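Local coordinates for protein LC-Est1C (Uncultured organism, PDB 3WYD) that hydrolyses carboxylic ester bonds through this alpha/beta hydrolase domain, the C-terminal part of a metagenome-derived esterase, at residues Lys35-Val40 and Gly70-Cys75; His161-Lys166 and Tyr189-Gly194; Asn151-Pro156 and His183-Lys188. All blocks are in the same frame, centred on the assembly; numbering follows the deposited sequence.

All three contacts reach one mixed, mostly parallel sheet of the alpha/beta hydrolase fold. Interaction 1 pairs strands 37-43 and 72-76 near one margin; interactions 2 and 3 lie at the other, on strand 187-192, which is outermost within the chain. The centres of interactions 1 and 2 are about 29 Å apart, on opposite sides of the middle of the chain. The centres of interactions 2 and 3 are about 21 Å apart; their segments adjoin in sequence, interaction 3 at the N-terminal ends of strands 157-162 and 187-192, interaction 2 at their C-terminal ends. Interaction 2 holds Asp165, which with Ser117 and His197 probably forms the catalytic triad.

Interaction 1: Lys35-Val40 and Gly70-Cys75; sequences KAFPLV and GYIVAC
Three backbone hydrogen bonds join 35-40 to 70-75 as neighbouring parallel strands. Ile72 N donates to Pro38 O at 3.1 Å, Val40 N to Ile72 O at 2.9 Å, and Ala74 N to Val40 O, the last two being the shorter and straighter. Ile72 therefore grips the first strand with both its N-H and its carbonyl, and Val40 answers with both of its own. Two CA-H...O contacts, from Leu39 CA to Ile72 O and from Val73 CA to Val40 O, fill in between them.

The aromatic packing centres on Tyr71. Pro38 CG sits over one face of its ring, 3.8 Å from the centroid and offset toward the rim, a CH-pi contact in which proline and phenol cross at about a right angle. Val40 adds its CG2 methyl, 3.3 Å from Tyr71 CD2; with CG1 anti to the backbone N (chi1 179°), CG2 falls beside the N and faces the Tyr71 ring.

These are neighbouring strands of the alpha/beta hydrolase sheet, near the side that ends in strand 23-26, linked by a right-handed crossover through helix 57-69, whose Phe62 packs on Val40 and Val73. On the other side of 37-43 runs strand 110-116. The Tyr71 hydroxyl bonds to Asp213, beyond the contact.

Apolar packing on the opposite face of the sheet joins Leu39 and Ile72, whose CD1 and CG2 methyls lie 3.8 Å apart. Leu39 CD1 also reaches Ala74 CB, more loosely. Phe37 comes in through CB, 4.1 Å from Ile72 CD1, while its ring lies obliquely to the carbonyl oxygen of Gly70, with CD2 3.2 Å from that atom.

Interaction 2: His161-Lys166 and Tyr189-Gly194; sequences HGDNDK and YIEIPG
Asp163 turns its carboxylate toward Pro193 and Gly194 just beyond the paired ends of strands 157-162 and 187-192, the two strands of a beta-alpha-beta unit that crosses over through helix 171-181 in the alpha/beta hydrolase fold. Its CG lies between the backbone N and the carbonyl carbon (chi1 77°), which brings OD1 to Gly194 N at 2.6 Å; the N-H comes from the syn side, 35° out of the carboxylate plane. With an alanine in place of Asp163, the Gly194 N-H is likely to lose this acceptor and the water its OD2 mate, so that the backbone at Pro193-Gly194 could shift.

Glu191 extends beside Asp163, and its OE2 lies 3.6 Å from Asp163 CB. The two carboxylates approach to 4.3 Å between Asp163 OD2 and Glu191 OE2, where a water donates to both oxygens and Arg174 forms a salt bridge with Glu191, probably easing the repulsion. On its other oxygen, Glu191 takes a bond from Tyr189 OH, which meets the anti lone pair of OE1, while the tyrosine ring offers its edge to His161 CB.

Backbone bonds of the parallel-strand kind hold this register: His161 N to Ile190 O, Ile192 N to His161 O, and Asp163 N to Ile192 O. His161 swings its imidazole away from the second strand, where ND1 bonds Ser173 and NE2 bonds Val168 O. In the loop that follows the strand, Asp165 OD2 is hydrogen-bonded to His197 ND1, consistent with a catalytic triad, and Asp165 CB meets the imidazole edge of His161 in the ring plane.

Interaction 3: Asn151-Pro156 and His183-Lys188; sequences NIAHIP and HGTEIK
Ala153 is the first residue of 151-156 to press firmly on 183-188. Its CB points into the second segment, 3.8 Å from His183 CB and 3.6 Å from both His183 O and Thr185 OG1. That hydroxyl only packs against the alanine. The Ala153 carbonyl does more: its oxygen takes a CA-H...O contact from Thr185 CA, 3.5 Å away, and accepts hydrogens from two waters. One water lies 2.8 Å from Ala153 O and accepts from Glu186 N, bridging the backbones; the other reaches Gly184 O through a weak bond.

Ala153 and His154 are the central residues of a type I turn, closed by Ile155 N donating to Ile152 O at 2.9 Å. The turn leads into strand 157-162. On the 183-188 side, helix 171-181 ends in a Schellman motif, with Gly184 in positive phi and Thr185 N and Gly184 N bonded to Ala180 O and Lys181 O. The contact thus lies at the N-terminal ends of two neighbouring parallel strands of the alpha/beta hydrolase sheet.

Ile155 turns its side chain away, but its carbonyl oxygen, hydrogen-bonded to Gln157 NE2, lies 3.8 Å from Thr185 CG2. With chi1 at -52°, the Thr185 methyl faces the Ala153 and Ile155 carbonyl oxygens while OG1, beside the backbone N, is held by Ala180 O.

Pro156 closes the first segment. Its CA lies 3.2 Å from Glu186 O in a second CA-H...O contact, and ring atoms CB and CG rest against Glu186 OE1, with CG 3.6 Å away. Glu186, extended from CB onward, crosses the proline at a slant.

Interaction 1: Lys35-Val40 and Gly70-Cys75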
loop_
_atom_site.group_PDB
_atom_site.type_symbol
_atom_site.label_atom_id
_atom_site.label_comp_id
_atom_site.label_asym_id
_atom_site.label_seq_id
_atom_site.Cartn_x
_atom_site.Cartn_y
_atom_site.Cartn_z
ATOM N N LYS A 35 -16.777 32.771 -4.974
ATOM C CA LYS A 35 -16.823 32.462 -3.538
ATOM C C LYS A 35 -15.857 31.303 -3.287
ATOM O O LYS A 35 -15.711 30.420 -4.132
ATOM C CB LYS A 35 -18.225 32.017 -3.093
ATOM C CG LYS A 35 -19.343 33.060 -3.237
ATOM C CD LYS A 35 -20.496 32.777 -2.252
ATOM C CE LYS A 35 -21.008 31.334 -2.358
ATOM N NZ LYS A 35 -20.899 30.566 -1.074
ATOM N N ALA A 36 -15.084 31.404 -2.209
ATOM C CA ALA A 36 -14.226 30.311 -1.787
ATOM C C ALA A 36 -15.046 29.064 -1.458
ATOM O O ALA A 36 -16.079 29.115 -0.781
ATOM C CB ALA A 36 -13.386 30.751 -0.579
ATOM N N PHE A 37 -14.525 27.919 -1.918
ATOM C CA PHE A 37 -15.126 26.613 -1.703
ATOM C C PHE A 37 -14.203 25.736 -0.839
ATOM O O PHE A 37 -12.956 25.889 -0.886
ATOM C CB PHE A 37 -15.370 25.915 -3.054
ATOM C CG PHE A 37 -16.764 26.125 -3.619
ATOM C CD1 PHE A 37 -17.350 27.380 -3.626
ATOM C CD2 PHE A 37 -17.495 25.057 -4.095
ATOM C CE1 PHE A 37 -18.658 27.557 -4.073
ATOM C CE2 PHE A 37 -18.827 25.220 -4.507
ATOM C CZ PHE A 37 -19.387 26.485 -4.531
ATOM N N PRO A 38 -14.809 24.773 -0.126
ATOM C CA PRO A 38 -14.001 23.739 0.549
ATOM C C PRO A 38 -13.456 22.729 -0.450
ATOM O O PRO A 38 -13.977 22.587 -1.554
ATOM C CB PRO A 38 -15.003 23.054 1.464
ATOM C CG PRO A 38 -16.299 23.090 0.606
ATOM C CD PRO A 38 -16.244 24.478 -0.051
ATOM N N LEU A 39 -12.340 22.115 -0.083
ATOM C CA LEU A 39 -11.642 21.216 -0.941
ATOM C C LEU A 39 -11.478 19.907 -0.187
ATOM O O LEU A 39 -10.998 19.906 0.958
ATOM C CB LEU A 39 -10.269 21.784 -1.251
ATOM C CG LEU A 39 -9.235 20.932 -1.989
ATOM C CD1 LEU A 39 -9.801 20.414 -3.353
ATOM C CD2 LEU A 39 -7.924 21.692 -2.174
ATOM N N VAL A 40 -11.769 18.788 -0.839
ATOM C CA VAL A 40 -11.411 17.460 -0.281
ATOM C C VAL A 40 -10.394 16.779 -1.151
ATOM O O VAL A 40 -10.553 16.679 -2.375
ATOM C CB VAL A 40 -12.645 16.546 -0.156
ATOM C CG1 VAL A 40 -12.247 15.188 0.405
ATOM C CG2 VAL A 40 -13.675 17.139 0.685
ATOM N N GLY A 70 -21.322 20.862 -2.010
ATOM C CA GLY A 70 -20.512 21.947 -2.567
ATOM C C GLY A 70 -19.024 21.889 -2.266
ATOM O O GLY A 70 -18.419 22.890 -1.952
ATOM N N TYR A 71 -18.437 20.718 -2.451
ATOM C CA TYR A 71 -16.989 20.565 -2.317
ATOM C C TYR A 71 -16.337 20.393 -3.661
ATOM O O TYR A 71 -16.834 19.586 -4.465
ATOM C CB TYR A 71 -16.667 19.268 -1.537
ATOM C CG TYR A 71 -16.965 19.319 -0.062
ATOM C CD1 TYR A 71 -18.273 19.215 0.440
ATOM C CD2 TYR A 71 -15.937 19.598 0.837
ATOM C CE1 TYR A 71 -18.527 19.317 1.809
ATOM C CE2 TYR A 71 -16.179 19.708 2.188
ATOM C CZ TYR A 71 -17.446 19.557 2.689
ATOM O OH TYR A 71 -17.690 19.606 4.035
ATOM N N ILE A 72 -15.199 21.048 -3.888
ATOM C CA ILE A 72 -14.285 20.668 -4.955
ATOM C C ILE A 72 -13.519 19.442 -4.446
ATOM O O ILE A 72 -13.232 19.386 -3.242
ATOM C CB ILE A 72 -13.293 21.801 -5.282
ATOM C CG1 ILE A 72 -14.089 22.938 -5.930
ATOM C CG2 ILE A 72 -12.217 21.344 -6.197
ATOM C CD1 ILE A 72 -13.287 24.204 -6.142
ATOM N N VAL A 73 -13.383 18.396 -5.273
ATOM C CA VAL A 73 -12.631 17.176 -4.873
ATOM C C VAL A 73 -11.439 17.022 -5.801
ATOM O O VAL A 73 -11.584 17.113 -7.028
ATOM C CB VAL A 73 -13.504 15.901 -4.990
ATOM C CG1 VAL A 73 -12.709 14.662 -4.495
ATOM C CG2 VAL A 73 -14.816 16.059 -4.202
ATOM N N ALA A 74 -10.254 16.783 -5.252
ATOM C CA ALA A 74 -9.107 16.379 -6.053
ATOM C C ALA A 74 -8.654 14.992 -5.685
ATOM O O ALA A 74 -8.490 14.671 -4.492
ATOM C CB ALA A 74 -7.918 17.391 -5.897
ATOM N N CYS A 75 -8.406 14.182 -6.695
ATOM C CA CYS A 75 -7.988 12.778 -6.495
ATOM C C CYS A 75 -6.637 12.566 -7.132
ATOM O O CYS A 75 -6.548 12.394 -8.374
ATOM C CB CYS A 75 -9.018 11.880 -7.180
ATOM S SG CYS A 75 -10.652 12.039 -6.438
#

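Interaction 2: His161-Lys166 and Tyr189-Gly194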
loop_
_atom_site.group_PDB
_atom_site.type_symbol
_atom_site.label_atom_id
_atom_site.label_comp_id
_atom_site.label_asym_id
_atom_site.label_seq_id
_atom_site.Cartn_x
_atom_site.Cartn_y
_atom_site.Cartn_z
ATOM N N HIS A 161 -13.038 1.726 10.341
ATOM C CA HIS A 161 -12.357 0.460 10.054
ATOM C C HIS A 161 -13.322 -0.661 10.297
ATOM O O HIS A 161 -14.110 -0.601 11.241
ATOM C CB HIS A 161 -11.122 0.260 10.978
ATOM C CG HIS A 161 -9.978 -0.478 10.346
ATOM N ND1 HIS A 161 -8.752 0.119 10.144
ATOM C CD2 HIS A 161 -9.880 -1.731 9.839
ATOM C CE1 HIS A 161 -7.917 -0.758 9.606
ATOM N NE2 HIS A 161 -8.594 -1.872 9.355
ATOM N N GLY A 162 -13.194 -1.717 9.505
ATOM C CA GLY A 162 -14.045 -2.900 9.737
ATOM C C GLY A 162 -13.360 -3.894 10.655
ATOM O O GLY A 162 -12.157 -4.115 10.551
ATOM N N ASP A 163 -14.091 -4.522 11.584
ATOM C CA ASP A 163 -13.432 -5.457 12.519
ATOM C C ASP A 163 -13.147 -6.851 12.013
ATOM O O ASP A 163 -12.567 -7.666 12.732
ATOM C CB ASP A 163 -14.154 -5.520 13.877
ATOM C CG ASP A 163 -15.412 -6.344 13.833
ATOM O OD1 ASP A 163 -15.777 -6.869 12.778
ATOM O OD2 ASP A 163 -16.066 -6.425 14.897
ATOM N N ASN A 164 -13.408 -7.046 10.727
ATOM C CA ASN A 164 -13.056 -8.307 10.077
ATOM C C ASN A 164 -12.265 -8.059 8.805
ATOM O O ASN A 164 -12.352 -8.816 7.844
ATOM C CB ASN A 164 -14.287 -9.161 9.825
ATOM C CG ASN A 164 -13.921 -10.614 9.606
ATOM O OD1 ASN A 164 -12.971 -11.108 10.195
ATOM N ND2 ASN A 164 -14.699 -11.301 8.813
ATOM N N ASP A 165 -11.439 -7.019 8.847
ATOM C CA ASP A 165 -10.619 -6.649 7.699
ATOM C C ASP A 165 -9.394 -7.564 7.687
ATOM O O ASP A 165 -8.626 -7.599 8.650
ATOM C CB ASP A 165 -10.211 -5.192 7.917
ATOM C CG ASP A 165 -9.441 -4.613 6.754
ATOM O OD1 ASP A 165 -8.779 -5.392 6.027
ATOM O OD2 ASP A 165 -9.509 -3.369 6.573
ATOM N N LYS A 166 -9.233 -8.318 6.581
ATOM C CA LYS A 166 -8.141 -9.265 6.476
ATOM C C LYS A 166 -6.917 -8.680 5.798
ATOM O O LYS A 166 -5.858 -9.330 5.740
ATOM C CB LYS A 166 -8.606 -10.506 5.711
ATOM C CG LYS A 166 -9.858 -11.135 6.290
ATOM C CD LYS A 166 -9.608 -11.625 7.658
ATOM C CE LYS A 166 -10.726 -12.567 8.127
ATOM N NZ LYS A 166 -10.509 -12.889 9.542
ATOM N N TYR A 189 -14.595 7.405 16.126
ATOM C CA TYR A 189 -14.127 6.182 15.495
ATOM C C TYR A 189 -15.352 5.326 15.232
ATOM O O TYR A 189 -16.081 4.940 16.170
ATOM C CB TYR A 189 -13.169 5.468 16.446
ATOM C CG TYR A 189 -12.689 4.084 16.003
ATOM C CD1 TYR A 189 -12.443 3.829 14.653
ATOM C CD2 TYR A 189 -12.444 3.059 16.938
ATOM C CE1 TYR A 189 -11.962 2.555 14.249
ATOM C CE2 TYR A 189 -11.948 1.822 16.522
ATOM C CZ TYR A 189 -11.743 1.596 15.178
ATOM O OH TYR A 189 -11.282 0.370 14.751
ATOM N N ILE A 190 -15.533 5.011 13.954
ATOM C CA ILE A 190 -16.595 4.088 13.489
ATOM C C ILE A 190 -15.937 2.769 13.198
ATOM O O ILE A 190 -15.346 2.554 12.131
ATOM C CB ILE A 190 -17.352 4.645 12.265
ATOM C CG1 ILE A 190 -18.002 5.990 12.625
ATOM C CG2 ILE A 190 -18.428 3.607 11.776
ATOM C CD1 ILE A 190 -18.602 6.720 11.433
ATOM N N GLU A 191 -16.077 1.831 14.134
ATOM C CA GLU A 191 -15.607 0.474 13.899
ATOM C C GLU A 191 -16.814 -0.379 13.507
ATOM O O GLU A 191 -17.805 -0.432 14.258
ATOM C CB GLU A 191 -14.949 -0.102 15.122
ATOM C CG GLU A 191 -14.269 -1.435 14.791
ATOM C CD GLU A 191 -13.543 -2.026 15.967
ATOM O OE1 GLU A 191 -12.513 -1.460 16.387
ATOM O OE2 GLU A 191 -14.007 -3.056 16.511
ATOM N N ILE A 192 -16.773 -0.962 12.299
ATOM C CA ILE A 192 -17.968 -1.622 11.753
ATOM C C ILE A 192 -17.931 -3.113 12.001
ATOM O O ILE A 192 -17.014 -3.811 11.545
ATOM C CB ILE A 192 -18.084 -1.353 10.265
ATOM C CG1 ILE A 192 -18.285 0.140 10.054
ATOM C CG2 ILE A 192 -19.230 -2.200 9.637
ATOM C CD1 ILE A 192 -18.208 0.620 8.636
ATOM N N PRO A 193 -18.819 -3.605 12.868
ATOM C CA PRO A 193 -18.797 -5.044 13.155
ATOM C C PRO A 193 -19.055 -5.895 11.925
ATOM O O PRO A 193 -19.990 -5.612 11.176
ATOM C CB PRO A 193 -19.946 -5.203 14.184
ATOM C CG PRO A 193 -20.133 -3.876 14.760
ATOM C CD PRO A 193 -19.799 -2.868 13.695
ATOM N N GLY A 194 -18.122 -6.810 11.664
ATOM C CA GLY A 194 -18.128 -7.647 10.452
ATOM C C GLY A 194 -17.562 -6.951 9.215
ATOM O O GLY A 194 -17.483 -7.566 8.135
HETATM O O HOH W 1 -16.558 -3.782 16.107
#

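Interaction 3: Asn151-Pro156 and His183-Lys188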
loop_
_atom_site.group_PDB
_atom_site.type_symbol
_atom_site.label_atom_id
_atom_site.label_comp_id
_atom_site.label_asym_id
_atom_site.label_seq_id
_atom_site.Cartn_x
_atom_site.Cartn_y
_atom_site.Cartn_z
ATOM N N ASN A 151 1.205 15.232 16.969
ATOM C CA ASN A 151 1.482 16.228 15.919
ATOM C C ASN A 151 0.202 16.794 15.318
ATOM O O ASN A 151 0.194 17.935 14.843
ATOM C CB ASN A 151 2.270 15.589 14.723
ATOM C CG ASN A 151 3.734 15.346 15.033
ATOM O OD1 ASN A 151 4.165 15.481 16.174
ATOM N ND2 ASN A 151 4.507 14.972 14.007
ATOM N N ILE A 152 -0.851 15.979 15.334
ATOM C CA ILE A 152 -2.113 16.300 14.638
ATOM C C ILE A 152 -3.294 16.282 15.615
ATOM O O ILE A 152 -4.451 16.171 15.210
ATOM C CB ILE A 152 -2.382 15.337 13.421
ATOM C CG1 ILE A 152 -2.383 13.872 13.872
ATOM C CG2 ILE A 152 -1.321 15.562 12.360
ATOM C CD1 ILE A 152 -2.845 12.898 12.737
ATOM N N ALA A 153 -3.008 16.425 16.911
ATOM C CA ALA A 153 -4.079 16.409 17.912
ATOM C C ALA A 153 -5.063 17.561 17.788
ATOM O O ALA A 153 -6.173 17.470 18.291
ATOM C CB ALA A 153 -3.480 16.358 19.323
ATOM N N HIS A 154 -4.644 18.657 17.138
ATOM C CA HIS A 154 -5.551 19.749 16.872
ATOM C C HIS A 154 -6.443 19.551 15.653
ATOM O O HIS A 154 -7.265 20.409 15.356
ATOM C CB HIS A 154 -4.710 21.011 16.647
ATOM C CG HIS A 154 -3.787 20.906 15.477
ATOM N ND1 HIS A 154 -2.680 20.084 15.475
ATOM C CD2 HIS A 154 -3.834 21.483 14.250
ATOM C CE1 HIS A 154 -2.076 20.167 14.301
ATOM N NE2 HIS A 154 -2.756 21.015 13.542
ATOM N N ILE A 155 -6.262 18.438 14.936
ATOM C CA ILE A 155 -7.060 18.168 13.728
ATOM C C ILE A 155 -8.135 17.125 14.039
ATOM O O ILE A 155 -7.799 15.986 14.369
ATOM C CB ILE A 155 -6.172 17.638 12.588
ATOM C CG1 ILE A 155 -4.994 18.623 12.356
ATOM C CG2 ILE A 155 -7.005 17.457 11.299
ATOM C CD1 ILE A 155 -4.031 18.122 11.296
ATOM N N PRO A 156 -9.413 17.506 13.944
ATOM C CA PRO A 156 -10.477 16.515 14.248
ATOM C C PRO A 156 -10.478 15.391 13.202
ATOM O O PRO A 156 -10.384 15.656 11.985
ATOM C CB PRO A 156 -11.774 17.330 14.159
ATOM C CG PRO A 156 -11.341 18.749 14.368
ATOM C CD PRO A 156 -9.929 18.856 13.739
ATOM N N HIS A 183 -3.798 12.532 23.646
ATOM C CA HIS A 183 -3.377 13.900 23.413
ATOM C C HIS A 183 -4.561 14.845 23.245
ATOM O O HIS A 183 -4.379 15.977 22.826
ATOM C CB HIS A 183 -2.518 13.938 22.136
ATOM C CG HIS A 183 -1.221 13.256 22.325
ATOM N ND1 HIS A 183 -0.241 13.777 23.145
ATOM C CD2 HIS A 183 -0.829 12.001 22.001
ATOM C CE1 HIS A 183 0.732 12.886 23.266
ATOM N NE2 HIS A 183 0.415 11.820 22.548
ATOM N N GLY A 184 -5.769 14.402 23.614
ATOM C CA GLY A 184 -6.940 15.278 23.629
ATOM C C GLY A 184 -7.478 15.591 22.253
ATOM O O GLY A 184 -8.246 16.551 22.091
ATOM N N THR A 185 -7.281 14.658 21.316
ATOM C CA THR A 185 -7.781 14.883 19.944
ATOM C C THR A 185 -9.305 14.809 19.949
ATOM O O THR A 185 -9.883 13.918 20.575
ATOM C CB THR A 185 -7.250 13.764 19.027
ATOM O OG1 THR A 185 -5.830 13.676 19.185
ATOM C CG2 THR A 185 -7.531 14.006 17.583
ATOM N N GLU A 186 -9.941 15.620 19.100
ATOM C CA GLU A 186 -11.354 15.407 18.816
ATOM C C GLU A 186 -11.467 14.302 17.776
ATOM O O GLU A 186 -11.056 14.475 16.634
ATOM C CB GLU A 186 -12.013 16.695 18.314
ATOM C CG GLU A 186 -13.512 16.477 18.060
ATOM C CD GLU A 186 -14.215 17.617 17.376
ATOM O OE1 GLU A 186 -13.632 18.713 17.175
ATOM O OE2 GLU A 186 -15.408 17.344 17.085
ATOM N N ILE A 187 -11.992 13.158 18.170
ATOM C CA ILE A 187 -11.909 11.974 17.313
ATOM C C ILE A 187 -13.198 11.191 17.453
ATOM O O ILE A 187 -13.774 11.059 18.559
ATOM C CB ILE A 187 -10.632 11.129 17.594
ATOM C CG1 ILE A 187 -10.460 9.982 16.581
ATOM C CG2 ILE A 187 -10.626 10.616 19.054
ATOM C CD1 ILE A 187 -9.007 9.533 16.451
ATOM N N LYS A 188 -13.681 10.707 16.322
ATOM C CA LYS A 188 -14.807 9.805 16.286
ATOM C C LYS A 188 -14.382 8.563 15.539
ATOM O O LYS A 188 -13.851 8.658 14.427
ATOM C CB LYS A 188 -15.998 10.459 15.572
ATOM C CG LYS A 188 -17.199 9.484 15.386
ATOM C CD LYS A 188 -18.420 10.199 14.795
ATOM C CE LYS A 188 -19.594 9.210 14.749
ATOM N NZ LYS A 188 -20.849 9.880 14.356
HETATM O O HOH W 2 -8.769 17.514 17.314
HETATM O O HOH W 3 -6.853 19.185 20.570
#